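Local coordinates for 450aa long hypothetical fmu protein (Pyrococcus horikoshii, PDB 2YXL) that is probably an S-adenosylmethionine-dependent RNA cytosine 5-methyltransferase of the RsmB/NOP family, homologous to bacterial Fmu/RsmB, at residues G14-I19 with R111-D116; P84-A89 with G127-D132; V210-S215 with T220-K225; Y228-S233 with I241-E246. All coordinates share one frame; numbering follows the deposited sequence.

Contacts 1 and 2 are both buried and join helices of the N-terminal region. They touch each other, their centres about 10 Å apart, and each lies far from the annotated sites. Their chemistry is mainly apolar; contact 1 adds a water bridge from an arginine to a backbone carbonyl. Contacts 3 and 4 are only partly buried and reach one antiparallel sheet, with centres about 11 Å apart. Contact 3 is held chiefly by backbone hydrogen bonds between neighbouring strands. Contact 4 has side chains alone, a loop packed on a strand at one border of that sheet. The nearest atoms of contacts 1 and 3 are about 18 Å apart, and those of contacts 1 and 4 about 14 Å.

Contact 1: G14-I19 with R111-D116; sequences GIRAII and RWKASD
The guanidinium of R16 is the flat group turned to helix 104-121. A water lies at its edge, in its plane, and accepts from R16 NH1 at 3.2 Å. The same water donates to K113 O at 2.7 Å, so it bridges the arginine to the backbone of the other helix. K113 CE approaches the guanidinium obliquely. The lysine starts toward helix 12-24, but its tip leads away. K113 NZ therefore stays 5.3 Å from R16 NH1, and the two like charges do not meet.

The buried part is apolar. A114 CB is touched by two isoleucines one turn apart. It lies 3.7 Å from I15 CG2 and 3.7 Å from I19 CD1. In I15, CG1 stands anti to the carbonyl carbon (chi1 -71°), which leaves the CG2 branch to make the touch. I19 reaches with the end of an extended chain (chi2 169°). The two short helix segments cross at -44°, with axes 9.2 Å apart.

Other residues of helix 104-121 continue the packing: L110 against I15, F117 against R16 and I118 against I19. V92 of helix 84-99 also covers I19, and F130 of helix 124-138 covers A114. The contact thus lies within the N-terminal helical bundle.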
loop_
_atom_site.group_PDB
_atom_site.type_symbol
_atom_site.label_atom_id
_atom_site.label_comp_id
_atom_site.label_asym_id
_atom_site.label_seq_id
_atom_site.Cartn_x
_atom_site.Cartn_y
_atom_site.Cartn_z
ATOM N N GLY A 14 7.750 -24.577 -1.120
ATOM C CA GLY A 14 6.861 -23.663 -0.412
ATOM C C GLY A 14 7.549 -23.001 0.764
ATOM O O GLY A 14 7.337 -21.816 1.024
ATOM N N ILE A 15 8.375 -23.773 1.472
ATOM C CA ILE A 15 9.149 -23.267 2.607
ATOM C C ILE A 15 10.163 -22.225 2.143
ATOM O O ILE A 15 10.312 -21.180 2.768
ATOM C CB ILE A 15 9.850 -24.416 3.389
ATOM C CG1 ILE A 15 8.822 -25.255 4.166
ATOM C CG2 ILE A 15 10.941 -23.878 4.326
ATOM C CD1 ILE A 15 8.078 -24.515 5.285
ATOM N N ARG A 16 10.842 -22.509 1.037
ATOM C CA ARG A 16 11.810 -21.576 0.470
ATOM C C ARG A 16 11.113 -20.337 -0.080
ATOM O O ARG A 16 11.701 -19.255 -0.127
ATOM C CB ARG A 16 12.641 -22.249 -0.624
ATOM C CG ARG A 16 13.527 -23.393 -0.134
ATOM C CD ARG A 16 14.421 -23.928 -1.243
ATOM N NE ARG A 16 13.653 -24.660 -2.247
ATOM C CZ ARG A 16 13.575 -25.985 -2.324
ATOM N NH1 ARG A 16 14.232 -26.757 -1.463
ATOM N NH2 ARG A 16 12.836 -26.539 -3.273
ATOM N N ALA A 17 9.850 -20.505 -0.470
ATOM C CA ALA A 17 9.057 -19.432 -1.065
ATOM C C ALA A 17 8.709 -18.297 -0.097
ATOM O O ALA A 17 8.960 -17.132 -0.415
ATOM C CB ALA A 17 7.792 -19.998 -1.720
ATOM N N ILE A 18 8.137 -18.617 1.067
ATOM C CA ILE A 18 7.758 -17.560 2.021
ATOM C C ILE A 18 8.975 -16.907 2.646
ATOM O O ILE A 18 8.950 -15.714 2.922
ATOM C CB ILE A 18 6.828 -18.013 3.190
ATOM C CG1 ILE A 18 6.587 -19.516 3.192
ATOM C CG2 ILE A 18 5.544 -17.170 3.227
ATOM C CD1 ILE A 18 7.576 -20.259 4.040
ATOM N N ILE A 19 10.027 -17.690 2.882
ATOM C CA ILE A 19 11.273 -17.145 3.410
ATOM C C ILE A 19 11.808 -16.078 2.457
ATOM O O ILE A 19 12.112 -14.965 2.887
ATOM C CB ILE A 19 12.343 -18.237 3.684
ATOM C CG1 ILE A 19 11.878 -19.166 4.812
ATOM C CG2 ILE A 19 13.697 -17.593 4.040
ATOM C CD1 ILE A 19 12.722 -20.416 4.990
ATOM N N ARG A 111 13.142 -27.680 9.402
ATOM C CA ARG A 111 14.411 -28.088 9.999
ATOM C C ARG A 111 15.507 -28.323 8.960
ATOM O O ARG A 111 16.640 -27.881 9.146
ATOM C CB ARG A 111 14.233 -29.321 10.894
ATOM C CG ARG A 111 15.517 -29.768 11.580
ATOM C CD ARG A 111 15.275 -30.759 12.721
ATOM N NE ARG A 111 14.820 -30.110 13.953
ATOM C CZ ARG A 111 15.573 -29.336 14.738
ATOM N NH1 ARG A 111 16.841 -29.073 14.435
ATOM N NH2 ARG A 111 15.049 -28.807 15.836
ATOM N N TRP A 112 15.164 -28.997 7.866
ATOM C CA TRP A 112 16.168 -29.414 6.892
ATOM C C TRP A 112 16.244 -28.541 5.643
ATOM O O TRP A 112 17.338 -28.175 5.217
ATOM C CB TRP A 112 15.990 -30.892 6.528
ATOM C CG TRP A 112 16.132 -31.784 7.723
ATOM C CD1 TRP A 112 15.126 -32.397 8.412
ATOM C CD2 TRP A 112 17.350 -32.133 8.391
ATOM N NE1 TRP A 112 15.642 -33.117 9.462
ATOM C CE2 TRP A 112 17.005 -32.972 9.472
ATOM C CE3 TRP A 112 18.700 -31.824 8.178
ATOM C CZ2 TRP A 112 17.962 -33.507 10.341
ATOM C CZ3 TRP A 112 19.650 -32.356 9.040
ATOM C CH2 TRP A 112 19.276 -33.189 10.107
ATOM N N LYS A 113 15.097 -28.197 5.066
ATOM C CA LYS A 113 15.088 -27.465 3.796
ATOM C C LYS A 113 15.276 -25.956 3.971
ATOM O O LYS A 113 15.892 -25.310 3.123
ATOM C CB LYS A 113 13.823 -27.771 2.978
ATOM C CG LYS A 113 13.360 -29.231 3.012
ATOM C CD LYS A 113 14.413 -30.222 2.504
ATOM C CE LYS A 113 14.291 -30.489 1.009
ATOM N NZ LYS A 113 15.253 -31.542 0.580
ATOM N N ALA A 114 14.746 -25.403 5.062
ATOM C CA ALA A 114 14.908 -23.978 5.374
ATOM C C ALA A 114 16.336 -23.659 5.805
ATOM O O ALA A 114 16.915 -22.663 5.367
ATOM C CB ALA A 114 13.923 -23.543 6.453
ATOM N N SER A 115 16.891 -24.511 6.666
ATOM C CA SER A 115 18.275 -24.386 7.111
ATOM C C SER A 115 19.226 -24.396 5.927
ATOM O O SER A 115 20.146 -23.580 5.856
ATOM C CB SER A 115 18.637 -25.524 8.063
ATOM O OG SER A 115 17.932 -25.409 9.284
ATOM N N ASP A 116 18.990 -25.321 5.001
ATOM C CA ASP A 116 19.834 -25.476 3.824
ATOM C C ASP A 116 19.703 -24.290 2.879
ATOM O O ASP A 116 20.702 -23.816 2.330
ATOM C CB ASP A 116 19.494 -26.773 3.088
ATOM C CG ASP A 116 20.567 -27.182 2.097
ATOM O OD1 ASP A 116 21.765 -26.922 2.356
ATOM O OD2 ASP A 116 20.210 -27.777 1.060
HETATM O O HOH W 1 16.516 -26.094 0.639
#

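Contact 2: P84-A89 with G127-D132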
loop_
_atom_site.group_PDB
_atom_site.type_symbol
_atom_site.label_atom_id
_atom_site.label_comp_id
_atom_site.label_asym_id
_atom_site.label_seq_id
_atom_site.Cartn_x
_atom_site.Cartn_y
_atom_site.Cartn_z
ATOM N N PRO A 84 19.693 -10.849 7.109
ATOM C CA PRO A 84 18.333 -10.740 6.555
ATOM C C PRO A 84 17.650 -12.084 6.274
ATOM O O PRO A 84 16.428 -12.198 6.445
ATOM C CB PRO A 84 18.541 -9.988 5.235
ATOM C CG PRO A 84 19.863 -9.358 5.335
ATOM C CD PRO A 84 20.692 -10.218 6.225
ATOM N N TRP A 85 18.419 -13.082 5.840
ATOM C CA TRP A 85 17.856 -14.406 5.549
ATOM C C TRP A 85 17.509 -15.135 6.837
ATOM O O TRP A 85 16.471 -15.801 6.919
ATOM C CB TRP A 85 18.798 -15.242 4.667
ATOM C CG TRP A 85 18.907 -14.685 3.283
ATOM C CD1 TRP A 85 19.893 -13.871 2.803
ATOM C CD2 TRP A 85 17.975 -14.863 2.210
ATOM N NE1 TRP A 85 19.641 -13.543 1.494
ATOM C CE2 TRP A 85 18.471 -14.137 1.103
ATOM C CE3 TRP A 85 16.773 -15.568 2.074
ATOM C CZ2 TRP A 85 17.808 -14.100 -0.127
ATOM C CZ3 TRP A 85 16.112 -15.529 0.848
ATOM C CH2 TRP A 85 16.630 -14.797 -0.233
ATOM N N LEU A 86 18.373 -14.992 7.842
ATOM C CA LEU A 86 18.113 -15.548 9.163
ATOM C C LEU A 86 16.857 -14.928 9.774
ATOM O O LEU A 86 15.959 -15.653 10.204
ATOM C CB LEU A 86 19.318 -15.358 10.086
ATOM C CG LEU A 86 19.242 -15.980 11.483
ATOM C CD1 LEU A 86 18.988 -17.491 11.436
ATOM C CD2 LEU A 86 20.520 -15.682 12.249
ATOM N N ARG A 87 16.790 -13.595 9.787
ATOM C CA ARG A 87 15.627 -12.883 10.315
ATOM C C ARG A 87 14.330 -13.342 9.647
ATOM O O ARG A 87 13.343 -13.608 10.330
ATOM C CB ARG A 87 15.796 -11.361 10.186
ATOM C CG ARG A 87 14.557 -10.552 10.598
ATOM C CD ARG A 87 14.829 -9.054 10.757
ATOM N NE ARG A 87 15.360 -8.438 9.540
ATOM C CZ ARG A 87 16.648 -8.165 9.330
ATOM N NH1 ARG A 87 17.024 -7.610 8.191
ATOM N NH2 ARG A 87 17.560 -8.445 10.254
ATOM N N ALA A 88 14.345 -13.434 8.318
ATOM C CA ALA A 88 13.190 -13.889 7.550
ATOM C C ALA A 88 12.802 -15.321 7.919
ATOM O O ALA A 88 11.622 -15.612 8.119
ATOM C CB ALA A 88 13.461 -13.772 6.055
ATOM N N ALA A 89 13.791 -16.205 8.028
ATOM C CA ALA A 89 13.527 -17.599 8.390
ATOM C C ALA A 89 12.942 -17.708 9.796
ATOM O O ALA A 89 11.987 -18.460 10.018
ATOM C CB ALA A 89 14.782 -18.441 8.262
ATOM N N GLY A 127 22.690 -21.174 8.624
ATOM C CA GLY A 127 21.772 -22.308 8.571
ATOM C C GLY A 127 21.882 -23.169 9.817
ATOM O O GLY A 127 20.870 -23.631 10.349
ATOM N N MET A 128 23.114 -23.376 10.279
ATOM C CA MET A 128 23.382 -24.137 11.500
ATOM C C MET A 128 22.770 -23.460 12.722
ATOM O O MET A 128 22.125 -24.113 13.543
ATOM C CB MET A 128 24.890 -24.333 11.714
ATOM C CG MET A 128 25.527 -25.410 10.851
ATOM S SD MET A 128 27.325 -25.425 11.032
ATOM C CE MET A 128 27.779 -26.611 9.770
ATOM N N TYR A 129 22.974 -22.149 12.828
ATOM C CA TYR A 129 22.425 -21.352 13.923
ATOM C C TYR A 129 20.896 -21.441 13.964
ATOM O O TYR A 129 20.307 -21.579 15.038
ATOM C CB TYR A 129 22.898 -19.899 13.797
ATOM C CG TYR A 129 22.396 -18.964 14.876
ATOM C CD1 TYR A 129 22.975 -18.946 16.143
ATOM C CD2 TYR A 129 21.351 -18.084 14.619
ATOM C CE1 TYR A 129 22.514 -18.080 17.134
ATOM C CE2 TYR A 129 20.884 -17.215 15.594
ATOM C CZ TYR A 129 21.466 -17.219 16.846
ATOM O OH TYR A 129 20.993 -16.351 17.805
ATOM N N PHE A 130 20.270 -21.371 12.790
ATOM C CA PHE A 130 18.828 -21.559 12.654
ATOM C C PHE A 130 18.417 -22.940 13.150
ATOM O O PHE A 130 17.498 -23.069 13.960
ATOM C CB PHE A 130 18.399 -21.378 11.196
ATOM C CG PHE A 130 16.918 -21.552 10.970
ATOM C CD1 PHE A 130 16.022 -20.551 11.337
ATOM C CD2 PHE A 130 16.423 -22.713 10.384
ATOM C CE1 PHE A 130 14.658 -20.705 11.130
ATOM C CE2 PHE A 130 15.056 -22.876 10.169
ATOM C CZ PHE A 130 14.172 -21.873 10.542
ATOM N N TRP A 131 19.120 -23.958 12.658
ATOM C CA TRP A 131 18.900 -25.349 13.026
ATOM C C TRP A 131 18.943 -25.536 14.544
ATOM O O TRP A 131 18.109 -26.248 15.110
ATOM C CB TRP A 131 19.960 -26.219 12.345
ATOM C CG TRP A 131 19.654 -27.684 12.314
ATOM C CD1 TRP A 131 18.986 -28.361 11.333
ATOM C CD2 TRP A 131 20.020 -28.658 13.297
ATOM N NE1 TRP A 131 18.908 -29.696 11.645
ATOM C CE2 TRP A 131 19.533 -29.909 12.845
ATOM C CE3 TRP A 131 20.707 -28.598 14.516
ATOM C CZ2 TRP A 131 19.713 -31.094 13.573
ATOM C CZ3 TRP A 131 20.890 -29.778 15.240
ATOM C CH2 TRP A 131 20.389 -31.009 14.763
ATOM N N ASP A 132 19.904 -24.875 15.190
ATOM C CA ASP A 132 20.069 -24.907 16.644
ATOM C C ASP A 132 18.930 -24.228 17.414
ATOM O O ASP A 132 18.728 -24.513 18.595
ATOM C CB ASP A 132 21.404 -24.265 17.049
ATOM C CG ASP A 132 22.600 -25.155 16.766
ATOM O OD1 ASP A 132 22.424 -26.384 16.601
ATOM O OD2 ASP A 132 23.732 -24.627 16.726
#
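L86 and Y129 both hold CG anti to the backbone N (chi1 -176° and 180°), and this brings the leucine methyls to the tyrosine ring. The two side chains are roughly perpendicular. L86 CD2 lies 3.5 Å from Y129 CD2 and 3.7 Å from Y129 CE2, oblique to the ring. The other methyl, L86 CD1, reaches both aromatic residues, 3.9 Å from F130 CB and 4.0 Å from Y129 CD2. The leucine and phenylalanine side chains run antiparallel past one another.

One turn beyond L86, A89 CB points at the other helix. It meets the F130 ring obliquely, 3.7 Å from F130 CE1. F130 CE1 also comes 3.7 Å from A89 O, so the ring lies against the backbone here as well as the methyl.

These are two nearly parallel helices of an all-helical N-terminal region, their segments crossing at -23° with axes 10.5 Å apart. Bacterial RsmB likewise carries a helical N-terminal domain, related to NusB.

The F130 ring is enclosed further by L90 and A93 of helix 84-99, and by S115 and I118 of helix 104-121. Y129 is the more exposed of the two aromatic residues.

Contact 3: V210-S215 with T220-K225; sequences VEVVRS and TILKIK
V213 and K223 form an antiparallel hydrogen-bonded pair, each residue both donor and acceptor. V213 N gives to K223 O at 2.8 Å, and K223 N gives to V213 O at 2.8 Å. Both bonds are nearly straight, close to 170° at the hydrogen. The ladder continues either way: K225 N donates to E211 O at 3.0 Å, and S215 N to I221 O at 2.9 Å. E211 O also takes a CA-H...O contact from I224.

S215, R214 and K225 find their main polar partners outside the two segments. S215 OG is held three times, by E246 OE1 and the backbone N atoms of R217 and V218, both in the connecting turn. R214 NE reaches P219 O in the same turn. E211 and K225 each have CG anti to the backbone N (chi1 -169° and -161°), which lets the two chains run together. E211 OE2 still stays 5.1 Å from K225 NZ; the lysine's salt bridge is with E185.

V212, R214, L222 and I224 share one face. V212 CG1 packs alongside I224 CG2 at 4.0 Å, and R214 CG meets L222 CD2 at 3.9 Å. V213 and K223 take the other face.

In this beta hairpin strand 212-214 is an edge of the four-stranded antiparallel sheet of the ferredoxin-like domain. Strand 221-225 lies inside it, paired on its other side with strand 186-191. Helix 198-207 covers the V212 and I224 face through L205, and L222 through I202.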
loop_
_atom_site.group_PDB
_atom_site.type_symbol
_atom_site.label_atom_id
_atom_site.label_comp_id
_atom_site.label_asym_id
_atom_site.label_seq_id
_atom_site.Cartn_x
_atom_site.Cartn_y
_atom_site.Cartn_z
ATOM N N VAL A 210 -12.072 -16.196 -11.778
ATOM C CA VAL A 210 -11.923 -14.978 -10.984
ATOM C C VAL A 210 -13.275 -14.420 -10.553
ATOM O O VAL A 210 -14.117 -14.081 -11.386
ATOM C CB VAL A 210 -11.101 -13.889 -11.731
ATOM C CG1 VAL A 210 -10.906 -12.661 -10.856
ATOM C CG2 VAL A 210 -9.748 -14.437 -12.169
ATOM N N GLU A 211 -13.465 -14.340 -9.240
ATOM C CA GLU A 211 -14.656 -13.759 -8.639
ATOM C C GLU A 211 -14.528 -12.232 -8.657
ATOM O O GLU A 211 -13.542 -11.678 -8.158
ATOM C CB GLU A 211 -14.806 -14.278 -7.211
ATOM C CG GLU A 211 -16.136 -13.976 -6.539
ATOM C CD GLU A 211 -16.299 -14.707 -5.208
ATOM O OE1 GLU A 211 -17.286 -14.424 -4.495
ATOM O OE2 GLU A 211 -15.450 -15.566 -4.875
ATOM N N VAL A 212 -15.524 -11.565 -9.241
ATOM C CA VAL A 212 -15.483 -10.119 -9.464
ATOM C C VAL A 212 -16.682 -9.406 -8.830
ATOM O O VAL A 212 -17.827 -9.838 -8.987
ATOM C CB VAL A 212 -15.448 -9.777 -10.979
ATOM C CG1 VAL A 212 -15.072 -8.315 -11.198
ATOM C CG2 VAL A 212 -14.480 -10.692 -11.727
ATOM N N VAL A 213 -16.407 -8.321 -8.110
ATOM C CA VAL A 213 -17.460 -7.455 -7.573
ATOM C C VAL A 213 -17.212 -5.992 -7.955
ATOM O O VAL A 213 -16.167 -5.417 -7.650
ATOM C CB VAL A 213 -17.672 -7.631 -6.033
ATOM C CG1 VAL A 213 -16.357 -7.583 -5.279
ATOM C CG2 VAL A 213 -18.648 -6.584 -5.484
ATOM N N ARG A 214 -18.190 -5.417 -8.644
ATOM C CA ARG A 214 -18.117 -4.062 -9.152
ATOM C C ARG A 214 -18.396 -3.055 -8.036
ATOM O O ARG A 214 -19.311 -3.247 -7.234
ATOM C CB ARG A 214 -19.124 -3.898 -10.292
ATOM C CG ARG A 214 -18.889 -2.685 -11.155
ATOM C CD ARG A 214 -19.757 -2.696 -12.393
ATOM N NE ARG A 214 -19.462 -1.520 -13.204
ATOM C CZ ARG A 214 -20.120 -1.160 -14.300
ATOM N NH1 ARG A 214 -19.743 -0.063 -14.943
ATOM N NH2 ARG A 214 -21.141 -1.882 -14.754
ATOM N N SER A 215 -17.593 -1.991 -7.985
ATOM C CA SER A 215 -17.769 -0.921 -7.001
ATOM C C SER A 215 -19.032 -0.113 -7.268
ATOM O O SER A 215 -19.329 0.232 -8.410
ATOM C CB SER A 215 -16.558 0.015 -6.991
ATOM O OG SER A 215 -16.872 1.264 -6.390
ATOM N N THR A 220 -16.020 1.959 -12.456
ATOM C CA THR A 220 -14.834 1.517 -13.194
ATOM C C THR A 220 -13.862 0.752 -12.293
ATOM O O THR A 220 -12.867 0.198 -12.770
ATOM C CB THR A 220 -14.107 2.681 -13.898
ATOM O OG1 THR A 220 -13.947 3.775 -12.991
ATOM C CG2 THR A 220 -14.887 3.142 -15.113
ATOM N N ILE A 221 -14.165 0.723 -10.995
ATOM C CA ILE A 221 -13.382 -0.034 -10.021
ATOM C C ILE A 221 -13.980 -1.427 -9.806
ATOM O O ILE A 221 -15.190 -1.577 -9.597
ATOM C CB ILE A 221 -13.250 0.731 -8.667
ATOM C CG1 ILE A 221 -12.327 1.953 -8.815
ATOM C CG2 ILE A 221 -12.771 -0.191 -7.535
ATOM C CD1 ILE A 221 -10.835 1.627 -8.961
ATOM N N LEU A 222 -13.123 -2.441 -9.872
ATOM C CA LEU A 222 -13.534 -3.816 -9.634
ATOM C C LEU A 222 -12.719 -4.426 -8.515
ATOM O O LEU A 222 -11.500 -4.252 -8.454
ATOM C CB LEU A 222 -13.370 -4.666 -10.899
ATOM C CG LEU A 222 -13.964 -4.184 -12.226
ATOM C CD1 LEU A 222 -13.450 -5.056 -13.356
ATOM C CD2 LEU A 222 -15.490 -4.170 -12.193
ATOM N N LYS A 223 -13.395 -5.142 -7.626
ATOM C CA LYS A 223 -12.705 -5.960 -6.642
ATOM C C LYS A 223 -12.678 -7.397 -7.146
ATOM O O LYS A 223 -13.718 -7.967 -7.480
ATOM C CB LYS A 223 -13.356 -5.839 -5.263
ATOM C CG LYS A 223 -13.215 -4.440 -4.657
ATOM C CD LYS A 223 -13.976 -4.286 -3.338
ATOM C CE LYS A 223 -13.659 -2.937 -2.659
ATOM N NZ LYS A 223 -14.263 -1.747 -3.358
ATOM N N ILE A 224 -11.476 -7.955 -7.251
ATOM C CA ILE A 224 -11.297 -9.333 -7.700
ATOM C C ILE A 224 -10.668 -10.176 -6.595
ATOM O O ILE A 224 -9.784 -9.711 -5.876
ATOM C CB ILE A 224 -10.489 -9.434 -9.029
ATOM C CG1 ILE A 224 -9.046 -8.938 -8.857
ATOM C CG2 ILE A 224 -11.204 -8.678 -10.151
ATOM C CD1 ILE A 224 -8.107 -9.324 -9.996
ATOM N N LYS A 225 -11.147 -11.408 -6.454
ATOM C CA LYS A 225 -10.662 -12.307 -5.415
ATOM C C LYS A 225 -9.392 -13.007 -5.890
ATOM O O LYS A 225 -9.418 -13.769 -6.861
ATOM C CB LYS A 225 -11.743 -13.330 -5.037
ATOM C CG LYS A 225 -11.532 -14.006 -3.684
ATOM C CD LYS A 225 -12.732 -14.863 -3.308
ATOM C CE LYS A 225 -12.821 -15.113 -1.807
ATOM N NZ LYS A 225 -11.829 -16.115 -1.325
#

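Contact 4: Y228-S233 with I241-E246; sequences YNFDTS and IIVQEE
F230 meets I241 and V243, alternate residues of strand 241-243 that both point toward the loop. Its CG is anti to the carbonyl carbon (chi1 -75°), which directs the ring to the strand. The ring touches V243 CG2 with CZ, at 3.6 Å and obliquely. I241 CD1 comes to the ring edge, near its plane, 3.9 Å from F230 CE2. F230 stands roughly perpendicular to both aliphatic chains. Y228 adds a looser touch, with CE2 4.3 Å from I241 CD1.

The next shell fixes the phenylalanine. Y228 brings CD2 over the centre of one F230 face, 3.7 Å above the plane. The tyrosine is tethered in turn, since Y228 OH and S233 OG share a hydrogen bond of 2.7 Å. S233 OG also accepts from F236 N as N-cap of helix 234-237, and F236 meets F230 edge-to-face. I187 of strand 186-191 touches F230; I189 of that strand and V201 of helix 198-207 touch I241.

Strand 241-243 pairs through I242 with R190 and is an outermost strand of the antiparallel sheet of the ferredoxin-like domain. The side chain of V243 lies about 10 Å from the bound sinefungin, so this border of the sheet stands close to the cofactor pocket of the class I-like methyltransferase domain.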
loop_
_atom_site.group_PDB
_atom_site.type_symbol
_atom_site.label_atom_id
_atom_site.label_comp_id
_atom_site.label_asym_id
_atom_site.label_seq_id
_atom_site.Cartn_x
_atom_site.Cartn_y
_atom_site.Cartn_z
ATOM N N TYR A 228 -4.272 -13.587 -8.345
ATOM C CA TYR A 228 -4.364 -13.212 -9.749
ATOM C C TYR A 228 -3.000 -12.810 -10.299
ATOM O O TYR A 228 -2.375 -11.863 -9.813
ATOM C CB TYR A 228 -5.370 -12.074 -9.926
ATOM C CG TYR A 228 -5.662 -11.716 -11.365
ATOM C CD1 TYR A 228 -6.548 -12.479 -12.124
ATOM C CD2 TYR A 228 -5.061 -10.608 -11.964
ATOM C CE1 TYR A 228 -6.825 -12.155 -13.445
ATOM C CE2 TYR A 228 -5.332 -10.274 -13.286
ATOM C CZ TYR A 228 -6.217 -11.051 -14.020
ATOM O OH TYR A 228 -6.496 -10.732 -15.328
ATOM N N ASN A 229 -2.551 -13.539 -11.316
ATOM C CA ASN A 229 -1.264 -13.280 -11.949
ATOM C C ASN A 229 -1.369 -12.183 -13.010
ATOM O O ASN A 229 -1.999 -12.371 -14.054
ATOM C CB ASN A 229 -0.701 -14.573 -12.548
ATOM C CG ASN A 229 0.784 -14.479 -12.874
ATOM O OD1 ASN A 229 1.382 -15.446 -13.347
ATOM N ND2 ASN A 229 1.383 -13.320 -12.624
ATOM N N PHE A 230 -0.741 -11.043 -12.730
ATOM C CA PHE A 230 -0.798 -9.875 -13.611
ATOM C C PHE A 230 0.142 -9.950 -14.817
ATOM O O PHE A 230 -0.169 -9.398 -15.876
ATOM C CB PHE A 230 -0.537 -8.586 -12.822
ATOM C CG PHE A 230 -1.702 -8.141 -11.978
ATOM C CD1 PHE A 230 -1.711 -8.369 -10.604
ATOM C CD2 PHE A 230 -2.790 -7.489 -12.555
ATOM C CE1 PHE A 230 -2.789 -7.955 -9.816
ATOM C CE2 PHE A 230 -3.872 -7.075 -11.777
ATOM C CZ PHE A 230 -3.872 -7.310 -10.405
ATOM N N ASP A 231 1.282 -10.625 -14.663
ATOM C CA ASP A 231 2.257 -10.738 -15.758
ATOM C C ASP A 231 1.957 -11.872 -16.752
ATOM O O ASP A 231 2.751 -12.135 -17.660
ATOM C CB ASP A 231 3.709 -10.804 -15.241
ATOM C CG ASP A 231 3.885 -11.761 -14.072
ATOM O OD1 ASP A 231 3.318 -11.498 -12.991
ATOM O OD2 ASP A 231 4.614 -12.763 -14.227
ATOM N N THR A 232 0.813 -12.530 -16.576
ATOM C CA THR A 232 0.302 -13.499 -17.552
ATOM C C THR A 232 -1.115 -13.123 -17.992
ATOM O O THR A 232 -1.704 -13.781 -18.855
ATOM C CB THR A 232 0.306 -14.949 -17.007
ATOM O OG1 THR A 232 -0.441 -15.008 -15.787
ATOM C CG2 THR A 232 1.727 -15.445 -16.767
ATOM N N SER A 233 -1.650 -12.062 -17.393
ATOM C CA SER A 233 -2.987 -11.565 -17.705
ATOM C C SER A 233 -3.025 -10.836 -19.045
ATOM O O SER A 233 -2.202 -9.953 -19.305
ATOM C CB SER A 233 -3.479 -10.633 -16.597
ATOM O OG SER A 233 -4.597 -9.874 -17.024
ATOM N N ILE A 241 -6.428 -2.793 -17.598
ATOM C CA ILE A 241 -6.599 -2.695 -16.143
ATOM C C ILE A 241 -5.326 -2.262 -15.407
ATOM O O ILE A 241 -4.208 -2.550 -15.846
ATOM C CB ILE A 241 -7.112 -4.025 -15.516
ATOM C CG1 ILE A 241 -6.132 -5.177 -15.777
ATOM C CG2 ILE A 241 -8.515 -4.360 -16.018
ATOM C CD1 ILE A 241 -6.207 -6.294 -14.758
ATOM N N ILE A 242 -5.515 -1.576 -14.281
ATOM C CA ILE A 242 -4.416 -1.134 -13.419
ATOM C C ILE A 242 -4.822 -1.282 -11.948
ATOM O O ILE A 242 -5.981 -1.053 -11.596
ATOM C CB ILE A 242 -3.981 0.333 -13.745
ATOM C CG1 ILE A 242 -2.750 0.743 -12.925
ATOM C CG2 ILE A 242 -5.149 1.322 -13.562
ATOM C CD1 ILE A 242 -2.046 2.010 -13.419
ATOM N N VAL A 243 -3.876 -1.680 -11.099
ATOM C CA VAL A 243 -4.138 -1.829 -9.665
ATOM C C VAL A 243 -4.301 -0.459 -9.011
ATOM O O VAL A 243 -3.373 0.346 -9.004
ATOM C CB VAL A 243 -3.019 -2.631 -8.937
ATOM C CG1 VAL A 243 -3.336 -2.786 -7.450
ATOM C CG2 VAL A 243 -2.830 -4.000 -9.575
ATOM N N GLN A 244 -5.490 -0.200 -8.477
ATOM C CA GLN A 244 -5.781 1.050 -7.781
ATOM C C GLN A 244 -6.926 0.849 -6.795
ATOM O O GLN A 244 -7.916 0.190 -7.111
ATOM C CB GLN A 244 -6.137 2.170 -8.773
ATOM C CG GLN A 244 -6.401 3.519 -8.110
ATOM C CD GLN A 244 -6.676 4.647 -9.091
ATOM O OE1 GLN A 244 -7.646 4.609 -9.854
ATOM N NE2 GLN A 244 -5.834 5.677 -9.053
ATOM N N GLU A 245 -6.779 1.432 -5.609
ATOM C CA GLU A 245 -7.828 1.423 -4.596
ATOM C C GLU A 245 -8.975 2.336 -4.999
ATOM O O GLU A 245 -8.775 3.311 -5.727
ATOM C CB GLU A 245 -7.277 1.853 -3.233
ATOM C CG GLU A 245 -6.190 0.943 -2.658
ATOM C CD GLU A 245 -6.680 -0.467 -2.328
ATOM O OE1 GLU A 245 -7.907 -0.693 -2.207
ATOM O OE2 GLU A 245 -5.822 -1.360 -2.182
ATOM N N GLU A 246 -10.176 2.011 -4.522
ATOM C CA GLU A 246 -11.368 2.811 -4.797
ATOM C C GLU A 246 -11.168 4.280 -4.398
ATOM O O GLU A 246 -11.490 5.186 -5.170
ATOM C CB GLU A 246 -12.593 2.216 -4.093
ATOM C CG GLU A 246 -13.918 2.864 -4.482
ATOM C CD GLU A 246 -15.062 2.436 -3.584
ATOM O OE1 GLU A 246 -15.872 1.586 -4.012
ATOM O OE2 GLU A 246 -15.149 2.933 -2.443
#